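Local structure of dicer Related Helicase (Caenorhabditis elegans, 6M6S) at residues B[44-49]-B[71-76]; B[95-100]-B[117-122]. The protein is a Dicer-related helicase of the RLR subfamily that probably hydrolyses ATP and binds double-stranded RNA, represented here by its zinc-binding C-terminal domain. All coordinates share one frame; numbering follows the deposited sequence. Where two conformers were deposited one is given.

Overall arrangement
Interaction 1 joins the edge strand 45-48 to the turn and strand start that follow the zinc ligand C69, and interaction 2 joins strand 95-99 to the loop behind helix 111-117. They follow one another along the chain, with centres about 21 Å apart and nearest atoms about 6 Å apart, and do not touch. The zinc site lies between their two sheets: C72 of interaction 1 shares the ion with C14, at the end of strand 11-14, the neighbour of strand 95-99. The F97 side chain lies about 11 Å from that of C14. Nearest atoms of each contact are about 9 Å from the bound RNA, so neither one reaches it directly.

Interaction 1: residues B[44-49]-B[71-76]; sequences FLHVES and HCKLDV. With ZN (zinc ion), chain F.
L45 and V76 form the apolar part of this contact, one methyl from each: CD2 of L45 lies 3.8 Å from CG2 of V76. Their strands both flank strand 61-69, so the two side chains meet across the middle strand, where both also touch I67 as well as F21 of strand 20-23.

H46 and K73 meet through the aliphatic part of the lysine. K73 bends at its second torsion (chi2 87°), which carries its aliphatic arm obliquely past the imidazole, with CE 3.4 Å from NE2 of H46. The ammonium belongs to main-chain oxygens instead: NZ of K73 is 3.0 Å from O of H71, above the plane of that carbonyl, and also bonds to F70 O. H46 NE2 donates to the same F70 oxygen, and its ring stacks on that of F70. Two side chains, one from each segment, thus converge on one carbonyl, whose negative end probably eases the proximity of the lysine charge to the imidazole.

The third element is the metal site, in the turn of segment 71-76. C72 SG binds the zinc ion at 2.3 Å, and C14, C17 and C69 complete the site. The same sulfur accepts the N-H of L74 at 3.6 Å from N to SG, with an angle of 159° at the hydrogen, after K73 has turned the chain in a left-handed conformation (phi 69°). A pair of cysteines, C69 and C72, with two residues between them, closed by an N-H...S bond, is characteristic of a zinc knuckle, here half of the Cys4 site of a RIG-I-type C-terminal domain.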
loop_
_atom_site.group_PDB
_atom_site.type_symbol
_atom_site.label_atom_id
_atom_site.label_comp_id
_atom_site.label_asym_id
_atom_site.label_seq_id
_atom_site.Cartn_x
_atom_site.Cartn_y
_atom_site.Cartn_z
ATOM N N PHE B 44 -1.448 -21.070 12.164
ATOM C CA PHE B 44 -0.413 -20.210 11.542
ATOM C C PHE B 44 -0.166 -18.916 12.298
ATOM O O PHE B 44 0.538 -17.991 11.820
ATOM C CB PHE B 44 -0.772 -19.944 10.078
ATOM C CG PHE B 44 -1.034 -21.208 9.328
ATOM C CD1 PHE B 44 -0.084 -22.215 9.323
ATOM C CD2 PHE B 44 -2.282 -21.436 8.745
ATOM C CE1 PHE B 44 -0.333 -23.414 8.669
ATOM C CE2 PHE B 44 -2.551 -22.640 8.095
ATOM C CZ PHE B 44 -1.570 -23.639 8.069
ATOM N N LEU B 45 -0.726 -18.821 13.501
ATOM C CA LEU B 45 -0.592 -17.609 14.302
ATOM C C LEU B 45 -0.132 -17.932 15.719
ATOM O O LEU B 45 -0.659 -18.860 16.371
ATOM C CB LEU B 45 -1.908 -16.865 14.411
ATOM C CG LEU B 45 -2.530 -16.464 13.070
ATOM C CD1 LEU B 45 -3.899 -15.950 13.296
ATOM C CD2 LEU B 45 -1.640 -15.339 12.407
ATOM N N HIS B 46 0.803 -17.143 16.246
ATOM C CA HIS B 46 1.023 -17.152 17.692
ATOM C C HIS B 46 0.176 -16.038 18.331
ATOM O O HIS B 46 0.023 -14.924 17.767
ATOM C CB HIS B 46 2.503 -16.874 18.099
ATOM C CG HIS B 46 3.494 -17.901 17.614
ATOM N ND1 HIS B 46 3.692 -19.111 18.253
ATOM C CD2 HIS B 46 4.376 -17.874 16.577
ATOM C CE1 HIS B 46 4.623 -19.802 17.610
ATOM N NE2 HIS B 46 5.064 -19.070 16.594
ATOM N N VAL B 47 -0.329 -16.315 19.532
ATOM C CA VAL B 47 -1.199 -15.387 20.222
ATOM C C VAL B 47 -0.449 -14.922 21.446
ATOM O O VAL B 47 -0.060 -15.753 22.288
ATOM C CB VAL B 47 -2.544 -16.104 20.589
ATOM C CG1 VAL B 47 -3.396 -15.230 21.494
ATOM C CG2 VAL B 47 -3.297 -16.578 19.332
ATOM N N GLU B 48 -0.212 -13.605 21.556
ATOM C CA GLU B 48 0.648 -13.054 22.596
ATOM C C GLU B 48 -0.124 -11.972 23.394
ATOM O O GLU B 48 -0.625 -11.024 22.790
ATOM C CB GLU B 48 1.926 -12.481 21.994
ATOM C CG GLU B 48 2.907 -12.008 23.050
ATOM C CD GLU B 48 3.793 -13.151 23.654
ATOM O OE1 GLU B 48 3.712 -14.339 23.233
ATOM O OE2 GLU B 48 4.599 -12.834 24.551
ATOM N N SER B 49 -0.235 -12.102 24.723
ATOM C CA SER B 49 -0.983 -11.108 25.484
ATOM C C SER B 49 -0.380 -9.701 25.344
ATOM O O SER B 49 0.829 -9.557 25.266
ATOM C CB SER B 49 -0.994 -11.502 26.967
ATOM O OG SER B 49 -1.535 -10.444 27.750
ATOM N N HIS B 71 5.668 -18.402 11.698
ATOM C CA HIS B 71 6.985 -18.705 11.182
ATOM C C HIS B 71 8.053 -17.696 11.597
ATOM O O HIS B 71 9.122 -18.078 12.108
ATOM C CB HIS B 71 6.960 -18.756 9.639
ATOM C CG HIS B 71 8.227 -19.297 9.059
ATOM N ND1 HIS B 71 9.066 -18.550 8.258
ATOM C CD2 HIS B 71 8.821 -20.507 9.203
ATOM C CE1 HIS B 71 10.118 -19.280 7.924
ATOM N NE2 HIS B 71 9.988 -20.472 8.480
ATOM N N CYS B 72 7.777 -16.425 11.340
ATOM C CA CYS B 72 8.774 -15.376 11.526
ATOM C C CYS B 72 8.490 -14.471 12.732
ATOM O O CYS B 72 9.374 -13.697 13.148
ATOM C CB CYS B 72 8.961 -14.535 10.265
ATOM S SG CYS B 72 7.665 -13.335 9.952
ATOM N N LYS B 73 7.300 -14.641 13.325
ATOM C CA LYS B 73 6.913 -13.939 14.565
ATOM C C LYS B 73 6.717 -12.419 14.347
ATOM O O LYS B 73 6.590 -11.665 15.333
ATOM C CB LYS B 73 7.888 -14.198 15.729
ATOM C CG LYS B 73 7.594 -15.583 16.351
ATOM C CD LYS B 73 8.384 -16.566 15.540
ATOM C CE LYS B 73 8.211 -18.001 15.963
ATOM N NZ LYS B 73 8.944 -18.864 14.992
ATOM N N LEU B 74 6.654 -11.978 13.082
ATOM C CA LEU B 74 6.311 -10.576 12.904
ATOM C C LEU B 74 4.891 -10.361 13.385
ATOM O O LEU B 74 4.011 -11.241 13.187
ATOM C CB LEU B 74 6.386 -10.201 11.412
ATOM C CG LEU B 74 6.562 -8.657 11.329
ATOM C CD1 LEU B 74 7.331 -8.209 10.199
ATOM C CD2 LEU B 74 5.266 -8.158 11.033
ATOM N N ASP B 75 4.649 -9.232 14.043
ATOM C CA ASP B 75 3.261 -8.912 14.362
ATOM C C ASP B 75 2.414 -8.720 13.109
ATOM O O ASP B 75 2.746 -7.916 12.209
ATOM C CB ASP B 75 3.186 -7.646 15.185
ATOM C CG ASP B 75 1.787 -7.454 15.735
ATOM O OD1 ASP B 75 0.909 -6.983 14.940
ATOM O OD2 ASP B 75 1.548 -7.792 16.933
ATOM N N VAL B 76 1.282 -9.410 13.048
ATOM C CA VAL B 76 0.444 -9.359 11.826
ATOM C C VAL B 76 -0.979 -8.873 12.096
ATOM O O VAL B 76 -1.838 -8.988 11.212
ATOM C CB VAL B 76 0.426 -10.666 11.020
ATOM C CG1 VAL B 76 1.816 -11.020 10.469
ATOM C CG2 VAL B 76 -0.143 -11.844 11.852
HETATM ZN ZN ZN F . 6.107 -14.368 8.614
#

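Interaction 2: residues B[95-100]-B[117-122]; sequences LTFVQE and DLFYIS
F97, on strand 95-99, reaches across to L118 and F119 in the loop that follows helix 111-117. Ahead of it in the strand, L95 packs on L12 and W111, while the hydroxyl of T96 on the other side of the strand hydrogen-bonds that of S15.

F97 leaves the strand toward the loop and meets two neighbours. Near its base, a single methyl of L118 does the touching: CD1 is 3.8 Å from CB of F97, and it lies at the same separation from CG of F97, approaching the ring obliquely. Farther out, the F119 ring takes over, presenting its edge: F97 CD1 lies near the plane of that ring, 3.8 Å from CE2 of F119, and F97 CE1 is 4.0 Å from F119 CZ. The ring planes make an angle of 60° and the centroids are 5.9 Å apart, an oblique pairing intermediate between stacked and perpendicular arrangements. CG of F119 sits between its own backbone N and carbonyl carbon (chi1 55°), a less usual torsion that sends the ring to the strand. F97 and F119 both also lean on V114 of helix 111-117, which ties the helix into the same cluster. A serine in place of F97 would probably open a gap beneath L118 CD1 and leave the F119 ring without the aromatic neighbour at its edge.

Beyond F97, Q99 turns to the main chain instead, its amide nitrogen bonded to I9 O.

Carbon meets carbon throughout the contact, with no polar group shared between the segments. Loop and strand are therefore held by shape and dispersion, with the two phenylalanine rings buried.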
loop_
_atom_site.group_PDB
_atom_site.type_symbol
_atom_site.label_atom_id
_atom_site.label_comp_id
_atom_site.label_asym_id
_atom_site.label_seq_id
_atom_site.Cartn_x
_atom_site.Cartn_y
_atom_site.Cartn_z
ATOM N N LEU B 95 0.407 -7.899 5.134
ATOM C CA LEU B 95 -0.015 -8.893 4.118
ATOM C C LEU B 95 0.479 -8.593 2.708
ATOM O O LEU B 95 0.572 -7.427 2.274
ATOM C CB LEU B 95 -1.522 -8.959 4.046
ATOM C CG LEU B 95 -2.206 -9.476 5.332
ATOM C CD1 LEU B 95 -3.690 -9.475 5.072
ATOM C CD2 LEU B 95 -1.691 -10.877 5.727
ATOM N N THR B 96 0.794 -9.676 2.000
ATOM C CA THR B 96 0.926 -9.631 0.551
ATOM C C THR B 96 -0.192 -10.509 0.024
ATOM O O THR B 96 -0.405 -11.650 0.498
ATOM C CB THR B 96 2.273 -10.161 0.114
ATOM O OG1 THR B 96 3.289 -9.242 0.579
ATOM C CG2 THR B 96 2.415 -10.133 -1.414
ATOM N N PHE B 97 -0.950 -10.021 -0.968
ATOM C CA PHE B 97 -1.997 -10.811 -1.608
ATOM C C PHE B 97 -1.443 -11.435 -2.875
ATOM O O PHE B 97 -0.821 -10.744 -3.686
ATOM C CB PHE B 97 -3.180 -9.921 -1.939
ATOM C CG PHE B 97 -3.788 -9.286 -0.721
ATOM C CD1 PHE B 97 -4.786 -9.924 -0.021
ATOM C CD2 PHE B 97 -3.342 -8.066 -0.282
ATOM C CE1 PHE B 97 -5.320 -9.319 1.109
ATOM C CE2 PHE B 97 -3.856 -7.464 0.857
ATOM C CZ PHE B 97 -4.889 -8.123 1.531
ATOM N N VAL B 98 -1.619 -12.761 -3.021
ATOM C CA VAL B 98 -1.029 -13.395 -4.212
ATOM C C VAL B 98 -2.132 -14.072 -5.020
ATOM O O VAL B 98 -2.922 -14.852 -4.442
ATOM C CB VAL B 98 -0.002 -14.437 -3.788
ATOM C CG1 VAL B 98 0.407 -15.303 -5.009
ATOM C CG2 VAL B 98 1.175 -13.768 -3.044
ATOM N N GLN B 99 -2.171 -13.825 -6.327
ATOM C CA GLN B 99 -3.053 -14.579 -7.223
ATOM C C GLN B 99 -2.181 -15.618 -7.897
ATOM O O GLN B 99 -1.428 -15.324 -8.807
ATOM C CB GLN B 99 -3.703 -13.671 -8.272
ATOM C CG GLN B 99 -5.140 -14.117 -8.609
ATOM C CD GLN B 99 -5.198 -15.559 -9.142
ATOM O OE1 GLN B 99 -4.477 -15.901 -10.076
ATOM N NE2 GLN B 99 -6.039 -16.402 -8.534
ATOM N N GLU B 100 -2.287 -16.873 -7.457
ATOM C CA GLU B 100 -1.453 -17.962 -7.983
ATOM C C GLU B 100 -1.501 -18.177 -9.496
ATOM O O GLU B 100 -0.478 -18.422 -10.136
ATOM C CB GLU B 100 -1.831 -19.283 -7.267
ATOM C CG GLU B 100 -3.293 -19.705 -7.464
ATOM C CD GLU B 100 -4.236 -19.246 -6.338
ATOM O OE1 GLU B 100 -4.954 -20.128 -5.790
ATOM O OE2 GLU B 100 -4.280 -18.016 -6.019
ATOM N N ASP B 117 -9.998 -3.363 -5.548
ATOM C CA ASP B 117 -9.056 -3.699 -6.609
ATOM C C ASP B 117 -8.996 -5.227 -6.775
ATOM O O ASP B 117 -8.817 -5.735 -7.901
ATOM C CB ASP B 117 -7.675 -3.236 -6.181
ATOM C CG ASP B 117 -7.533 -1.688 -6.157
ATOM O OD1 ASP B 117 -8.436 -0.992 -6.662
ATOM O OD2 ASP B 117 -6.510 -1.195 -5.622
ATOM N N LEU B 118 -9.186 -5.978 -5.690
ATOM C CA LEU B 118 -8.779 -7.390 -5.743
ATOM C C LEU B 118 -9.949 -8.360 -5.628
ATOM O O LEU B 118 -10.146 -9.219 -6.496
ATOM C CB LEU B 118 -7.735 -7.727 -4.654
ATOM C CG LEU B 118 -6.433 -6.874 -4.650
ATOM C CD1 LEU B 118 -5.439 -7.332 -3.575
ATOM C CD2 LEU B 118 -5.766 -6.954 -6.054
ATOM N N PHE B 119 -10.703 -8.274 -4.531
ATOM C CA PHE B 119 -11.798 -9.228 -4.378
ATOM C C PHE B 119 -12.947 -8.700 -3.505
ATOM O O PHE B 119 -12.721 -7.895 -2.595
ATOM C CB PHE B 119 -11.285 -10.560 -3.808
ATOM C CG PHE B 119 -10.510 -10.449 -2.497
ATOM C CD1 PHE B 119 -11.147 -10.517 -1.252
ATOM C CD2 PHE B 119 -9.121 -10.379 -2.506
ATOM C CE1 PHE B 119 -10.395 -10.476 -0.054
ATOM C CE2 PHE B 119 -8.374 -10.311 -1.335
ATOM C CZ PHE B 119 -9.010 -10.346 -0.088
ATOM N N TYR B 120 -14.169 -9.145 -3.808
ATOM C CA TYR B 120 -15.324 -8.852 -2.970
ATOM C C TYR B 120 -15.181 -9.442 -1.557
ATOM O O TYR B 120 -14.729 -10.604 -1.395
ATOM C CB TYR B 120 -16.522 -9.474 -3.679
ATOM C CG TYR B 120 -17.764 -9.600 -2.866
ATOM C CD1 TYR B 120 -18.574 -8.513 -2.611
ATOM C CD2 TYR B 120 -18.122 -10.815 -2.370
ATOM C CE1 TYR B 120 -19.748 -8.655 -1.866
ATOM C CE2 TYR B 120 -19.278 -10.970 -1.622
ATOM C CZ TYR B 120 -20.089 -9.881 -1.367
ATOM O OH TYR B 120 -21.249 -10.088 -0.610
ATOM N N ILE B 121 -15.569 -8.672 -0.533
ATOM C CA ILE B 121 -15.574 -9.147 0.859
ATOM C C ILE B 121 -16.992 -8.960 1.369
ATOM O O ILE B 121 -17.546 -7.846 1.362
ATOM C CB ILE B 121 -14.555 -8.333 1.733
ATOM C CG1 ILE B 121 -13.163 -8.568 1.159
ATOM C CG2 ILE B 121 -14.609 -8.797 3.212
ATOM C CD1 ILE B 121 -12.057 -7.791 1.850
ATOM N N SER B 122 -17.604 -10.046 1.827
ATOM C CA SER B 122 -18.987 -9.957 2.295
ATOM C C SER B 122 -19.053 -9.463 3.779
ATOM O O SER B 122 -18.059 -9.553 4.546
ATOM C CB SER B 122 -19.672 -11.339 2.163
ATOM O OG SER B 122 -19.107 -12.267 3.084
#